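Local coordinates for probable quinone reductase Qor (NADPH:quinone reductase) (Zeta-crystallin homolog protein) (Mycobacterium tuberculosis, PDB 4RVU) that binds NADPH and probably transfers electrons from it to quinones, as a zeta-crystallin-like quinone reductase, at residues I8-L19 / L309-E320. Numbering follows the deposited sequence.
With NDP (NADPH dihydro-nicotinamide-adenine-dinucleotide phosphate), chain E.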
loop_
_atom_site.group_PDB
_atom_site.type_symbol
_atom_site.label_atom_id
_atom_site.label_comp_id
_atom_site.label_asym_id
_atom_site.label_seq_id
_atom_site.Cartn_x
_atom_site.Cartn_y
_atom_site.Cartn_z
ATOM N N ILE A 8 -5.479 1.113 -37.497
ATOM C CA ILE A 8 -5.505 -0.266 -37.045
ATOM C C ILE A 8 -6.747 -0.441 -36.180
ATOM O O ILE A 8 -6.839 0.091 -35.064
ATOM C CB ILE A 8 -4.237 -0.638 -36.258
ATOM C CG1 ILE A 8 -2.981 -0.462 -37.130
ATOM C CG2 ILE A 8 -4.313 -2.076 -35.748
ATOM C CD1 ILE A 8 -2.776 -1.558 -38.189
ATOM N N GLU A 9 -7.723 -1.166 -36.706
ATOM C CA GLU A 9 -9.006 -1.282 -36.024
ATOM C C GLU A 9 -9.201 -2.687 -35.487
ATOM O O GLU A 9 -8.789 -3.668 -36.114
ATOM C CB GLU A 9 -10.132 -0.932 -36.993
ATOM C CG GLU A 9 -11.531 -1.111 -36.431
ATOM C CD GLU A 9 -12.585 -0.961 -37.501
ATOM O OE1 GLU A 9 -12.623 -1.809 -38.419
ATOM O OE2 GLU A 9 -13.364 0.011 -37.431
ATOM N N VAL A 10 -9.824 -2.776 -34.317
ATOM C CA VAL A 10 -10.197 -4.051 -33.723
ATOM C C VAL A 10 -11.718 -4.181 -33.801
ATOM O O VAL A 10 -12.446 -3.360 -33.244
ATOM C CB VAL A 10 -9.703 -4.136 -32.270
ATOM C CG1 VAL A 10 -10.157 -5.429 -31.610
ATOM C CG2 VAL A 10 -8.186 -4.030 -32.240
ATOM N N THR A 11 -12.180 -5.191 -34.536
ATOM C CA THR A 11 -13.603 -5.450 -34.737
ATOM C C THR A 11 -14.050 -6.539 -33.770
ATOM O O THR A 11 -15.189 -6.555 -33.291
ATOM C CB THR A 11 -13.872 -5.861 -36.205
ATOM O OG1 THR A 11 -13.837 -4.692 -37.033
ATOM C CG2 THR A 11 -15.228 -6.534 -36.362
ATOM N N GLU A 12 -13.130 -7.445 -33.467
ATOM C CA GLU A 12 -13.360 -8.453 -32.447
ATOM C C GLU A 12 -12.072 -8.584 -31.649
ATOM O O GLU A 12 -10.981 -8.439 -32.202
ATOM C CB GLU A 12 -13.748 -9.794 -33.084
ATOM C CG GLU A 12 -12.580 -10.768 -33.262
ATOM C CD GLU A 12 -12.909 -11.937 -34.177
ATOM O OE1 GLU A 12 -13.041 -11.704 -35.400
ATOM O OE2 GLU A 12 -13.026 -13.084 -33.672
ATOM N N THR A 13 -12.190 -8.841 -30.349
ATOM C CA THR A 13 -11.009 -8.996 -29.507
ATOM C C THR A 13 -10.350 -10.360 -29.732
ATOM O O THR A 13 -10.975 -11.275 -30.261
ATOM C CB THR A 13 -11.333 -8.784 -28.015
ATOM O OG1 THR A 13 -12.263 -9.780 -27.568
ATOM C CG2 THR A 13 -11.934 -7.399 -27.794
ATOM N N GLY A 14 -9.081 -10.484 -29.352
ATOM C CA GLY A 14 -8.345 -11.728 -29.533
ATOM C C GLY A 14 -6.845 -11.504 -29.627
ATOM O O GLY A 14 -6.309 -10.566 -29.027
ATOM N N GLY A 15 -6.160 -12.362 -30.378
ATOM C CA GLY A 15 -4.715 -12.274 -30.491
ATOM C C GLY A 15 -4.279 -11.153 -31.408
ATOM O O GLY A 15 -5.122 -10.424 -31.943
ATOM N N PRO A 16 -2.960 -11.015 -31.609
ATOM C CA PRO A 16 -2.395 -9.966 -32.470
ATOM C C PRO A 16 -3.026 -9.967 -33.861
ATOM O O PRO A 16 -3.037 -8.935 -34.533
ATOM C CB PRO A 16 -0.915 -10.360 -32.569
ATOM C CG PRO A 16 -0.648 -11.133 -31.313
ATOM C CD PRO A 16 -1.917 -11.899 -31.059
ATOM N N GLY A 17 -3.552 -11.120 -34.273
ATOM C CA GLY A 17 -4.170 -11.278 -35.575
ATOM C C GLY A 17 -5.360 -10.375 -35.840
ATOM O O GLY A 17 -5.628 -10.035 -36.989
ATOM N N VAL A 18 -6.071 -9.973 -34.786
ATOM C CA VAL A 18 -7.251 -9.117 -34.952
ATOM C C VAL A 18 -6.901 -7.658 -35.277
ATOM O O VAL A 18 -7.781 -6.855 -35.605
ATOM C CB VAL A 18 -8.190 -9.164 -33.716
ATOM C CG1 VAL A 18 -8.509 -10.596 -33.332
ATOM C CG2 VAL A 18 -7.577 -8.427 -32.536
ATOM N N LEU A 19 -5.623 -7.308 -35.177
ATOM C CA LEU A 19 -5.198 -5.952 -35.519
ATOM C C LEU A 19 -5.227 -5.723 -37.039
ATOM O O LEU A 19 -4.241 -5.979 -37.739
ATOM C CB LEU A 19 -3.806 -5.668 -34.947
ATOM C CG LEU A 19 -3.696 -5.751 -33.424
ATOM C CD1 LEU A 19 -2.243 -5.806 -32.969
ATOM C CD2 LEU A 19 -4.421 -4.580 -32.781
ATOM N N LEU A 309 3.243 1.162 -39.408
ATOM C CA LEU A 309 1.936 1.171 -38.762
ATOM C C LEU A 309 1.143 -0.061 -39.152
ATOM O O LEU A 309 0.479 -0.669 -38.316
ATOM C CB LEU A 309 1.157 2.441 -39.128
ATOM C CG LEU A 309 -0.338 2.504 -38.791
ATOM C CD1 LEU A 309 -0.563 2.390 -37.294
ATOM C CD2 LEU A 309 -0.917 3.808 -39.316
ATOM N N ALA A 310 1.235 -0.455 -40.419
ATOM C CA ALA A 310 0.477 -1.613 -40.895
ATOM C C ALA A 310 0.914 -2.913 -40.237
ATOM O O ALA A 310 0.182 -3.911 -40.269
ATOM C CB ALA A 310 0.554 -1.726 -42.436
ATOM N N ASP A 311 2.113 -2.907 -39.655
ATOM C CA ASP A 311 2.645 -4.082 -38.976
ATOM C C ASP A 311 2.485 -4.023 -37.462
ATOM O O ASP A 311 3.311 -4.565 -36.729
ATOM C CB ASP A 311 4.126 -4.268 -39.304
ATOM C CG ASP A 311 4.360 -4.766 -40.711
ATOM O OD1 ASP A 311 3.422 -5.324 -41.318
ATOM O OD2 ASP A 311 5.501 -4.618 -41.196
ATOM N N ALA A 312 1.423 -3.372 -36.996
ATOM C CA ALA A 312 1.089 -3.384 -35.572
ATOM C C ALA A 312 1.013 -4.822 -35.059
ATOM O O ALA A 312 1.432 -5.117 -33.937
ATOM C CB ALA A 312 -0.223 -2.668 -35.341
ATOM N N LEU A 313 0.477 -5.715 -35.885
ATOM C CA LEU A 313 0.382 -7.137 -35.543
ATOM C C LEU A 313 1.738 -7.695 -35.124
ATOM O O LEU A 313 1.864 -8.378 -34.103
ATOM C CB LEU A 313 -0.180 -7.918 -36.751
ATOM C CG LEU A 313 -0.342 -9.444 -36.733
ATOM C CD1 LEU A 313 -1.361 -9.867 -37.786
ATOM C CD2 LEU A 313 0.972 -10.160 -36.997
ATOM N N ARG A 314 2.751 -7.389 -35.927
ATOM C CA ARG A 314 4.099 -7.904 -35.737
ATOM C C ARG A 314 4.684 -7.367 -34.430
ATOM O O ARG A 314 5.337 -8.094 -33.679
ATOM C CB ARG A 314 4.958 -7.513 -36.963
ATOM C CG ARG A 314 6.424 -7.935 -36.960
ATOM C CD ARG A 314 7.073 -7.611 -38.349
ATOM N NE ARG A 314 8.251 -6.736 -38.267
ATOM C CZ ARG A 314 8.394 -5.592 -38.937
ATOM N NH1 ARG A 314 7.445 -5.171 -39.758
ATOM N NH2 ARG A 314 9.497 -4.864 -38.790
ATOM N N ALA A 315 4.426 -6.094 -34.148
ATOM C CA ALA A 315 4.887 -5.487 -32.906
ATOM C C ALA A 315 4.248 -6.161 -31.702
ATOM O O ALA A 315 4.922 -6.435 -30.709
ATOM C CB ALA A 315 4.588 -3.999 -32.896
ATOM N N HIS A 316 2.949 -6.411 -31.771
ATOM C CA HIS A 316 2.278 -7.064 -30.645
ATOM C C HIS A 316 2.810 -8.480 -30.427
ATOM O O HIS A 316 2.989 -8.910 -29.287
ATOM C CB HIS A 316 0.763 -7.060 -30.815
ATOM C CG HIS A 316 0.114 -5.777 -30.400
ATOM N ND1 HIS A 316 -1.082 -5.735 -29.716
ATOM C CD2 HIS A 316 0.492 -4.489 -30.580
ATOM C CE1 HIS A 316 -1.417 -4.475 -29.499
ATOM N NE2 HIS A 316 -0.482 -3.700 -30.015
ATOM N N GLN A 317 3.077 -9.203 -31.512
ATOM C CA GLN A 317 3.727 -10.508 -31.406
ATOM C C GLN A 317 5.074 -10.441 -30.695
ATOM O O GLN A 317 5.318 -11.196 -29.753
ATOM C CB GLN A 317 3.923 -11.140 -32.788
ATOM C CG GLN A 317 2.630 -11.563 -33.454
ATOM C CD GLN A 317 2.860 -12.190 -34.821
ATOM O OE1 GLN A 317 3.777 -11.801 -35.548
ATOM N NE2 GLN A 317 2.026 -13.161 -35.176
ATOM N N ASP A 318 5.958 -9.562 -31.169
ATOM C CA ASP A 318 7.295 -9.434 -30.592
ATOM C C ASP A 318 7.240 -8.999 -29.125
ATOM O O ASP A 318 8.024 -9.467 -28.299
ATOM C CB ASP A 318 8.136 -8.426 -31.390
ATOM C CG ASP A 318 8.445 -8.894 -32.798
ATOM O OD1 ASP A 318 8.245 -10.092 -33.097
ATOM O OD2 ASP A 318 8.915 -8.054 -33.600
ATOM N N LEU A 319 6.308 -8.102 -28.807
ATOM C CA LEU A 319 6.184 -7.577 -27.455
ATOM C C LEU A 319 5.765 -8.693 -26.503
ATOM O O LEU A 319 6.392 -8.901 -25.456
ATOM C CB LEU A 319 5.173 -6.428 -27.423
ATOM C CG LEU A 319 4.882 -5.790 -26.072
ATOM C CD1 LEU A 319 6.173 -5.292 -25.444
ATOM C CD2 LEU A 319 3.880 -4.652 -26.224
ATOM N N GLU A 320 4.732 -9.435 -26.893
ATOM C CA GLU A 320 4.222 -10.533 -26.065
ATOM C C GLU A 320 5.199 -11.699 -25.960
ATOM O O GLU A 320 5.153 -12.474 -24.999
ATOM C CB GLU A 320 2.872 -11.023 -26.595
ATOM C CG GLU A 320 1.757 -9.996 -26.477
ATOM C CD GLU A 320 0.388 -10.558 -26.823
ATOM O OE1 GLU A 320 0.309 -11.611 -27.494
ATOM O OE2 GLU A 320 -0.613 -9.929 -26.424
HETATM P PA NDP E . 7.968 -3.792 -21.730
HETATM O O1A NDP E . 8.707 -3.059 -22.814
HETATM O O2A NDP E . 8.530 -3.815 -20.338
HETATM O O5B NDP E . 7.722 -5.305 -22.211
HETATM C C5B NDP E . 7.304 -6.296 -21.278
HETATM C C4B NDP E . 8.546 -6.988 -20.743
HETATM O O4B NDP E . 8.242 -7.785 -19.598
HETATM C C3B NDP E . 9.131 -7.945 -21.766
HETATM O O3B NDP E . 10.059 -7.293 -22.633
HETATM C C2B NDP E . 9.801 -9.002 -20.911
HETATM O O2B NDP E . 11.187 -8.725 -20.761
HETATM C C1B NDP E . 9.102 -8.924 -19.562
HETATM N N9A NDP E . 8.328 -10.175 -19.395
HETATM C C8A NDP E . 8.497 -11.080 -18.417
HETATM N N7A NDP E . 7.644 -12.121 -18.564
HETATM C C5A NDP E . 6.912 -11.891 -19.667
HETATM C C6A NDP E . 5.831 -12.592 -20.395
HETATM N N6A NDP E . 5.355 -13.778 -19.955
HETATM N N1A NDP E . 5.341 -12.009 -21.509
HETATM C C2A NDP E . 5.811 -10.831 -21.952
HETATM N N3A NDP E . 6.789 -10.141 -21.344
HETATM C C4A NDP E . 7.370 -10.608 -20.215
HETATM O O3 NDP E . 6.469 -3.227 -21.682
HETATM P PN NDP E . 6.150 -1.702 -21.299
HETATM O O1N NDP E . 7.444 -0.996 -20.998
HETATM O O2N NDP E . 5.203 -1.161 -22.337
HETATM O O5D NDP E . 5.336 -1.860 -19.924
HETATM C C5D NDP E . 5.938 -2.490 -18.796
HETATM C C4D NDP E . 4.856 -2.999 -17.855
HETATM O O4D NDP E . 4.283 -1.906 -17.141
HETATM C C3D NDP E . 3.724 -3.650 -18.623
HETATM O O3D NDP E . 3.268 -4.774 -17.872
HETATM C C2D NDP E . 2.633 -2.602 -18.665
HETATM O O2D NDP E . 1.347 -3.224 -18.670
HETATM C C1D NDP E . 2.878 -1.825 -17.382
HETATM N N1N NDP E . 2.497 -0.414 -17.446
HETATM C C2N NDP E . 1.735 0.079 -16.467
HETATM C C3N NDP E . 1.341 1.409 -16.439
HETATM C C7N NDP E . 0.479 1.892 -15.312
HETATM O O7N NDP E . 0.188 3.073 -15.250
HETATM N N7N NDP E . 0.061 1.013 -14.402
HETATM C C4N NDP E . 1.773 2.370 -17.521
HETATM C C5N NDP E . 2.608 1.712 -18.518
HETATM C C6N NDP E . 2.938 0.363 -18.440
HETATM P P2B NDP E . 12.193 -9.845 -20.195
HETATM O O1X NDP E . 11.287 -10.935 -19.698
HETATM O O2X NDP E . 13.023 -10.234 -21.384
HETATM O O3X NDP E . 12.972 -9.137 -19.125
HETATM O O HOH W 1 -1.279 -4.799 -38.045
#
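Two similar torsions bring L19 and H316 together: in each residue CG sits beside the backbone N and anti to the carbonyl carbon (chi1 -61° for L19, -82° for H316), which directs both side chains into the same space, while chi2 of H316 sets the tilt of its ring. The result is a CH-pi contact over one face of the imidazole, with L19 CD1 3.5 Å from the centroid of the H316 ring. The ring's rotation is held from outside the pair, since ND1 is hydrogen-bonded to R51 NH2 and NE2 to Y100 OH. Next to this contact, the P16 ring lies across Q317, P16 CB being 3.8 Å from Q317 CG, while P16 O faces L313 CG at 3.5 Å. The end of strand 5-10 and the chain that follows it thus pack, in the GroES-like catalytic domain, on the 3-10 turn 309-310 and on helix 312-320, whose last turn reaches NADPH through L319 and E320; E320 is also salt-bridged to R51. Where the 3-10 turn leads into the helix, I8 CG1 meets L309 CD1 at 3.7 Å and A312 CB at 4.0 Å. No direct hydrogen bond joins the two segments. Instead, one water donates to L19 O and A310 O (2.8 Å) and accepts from L313 N.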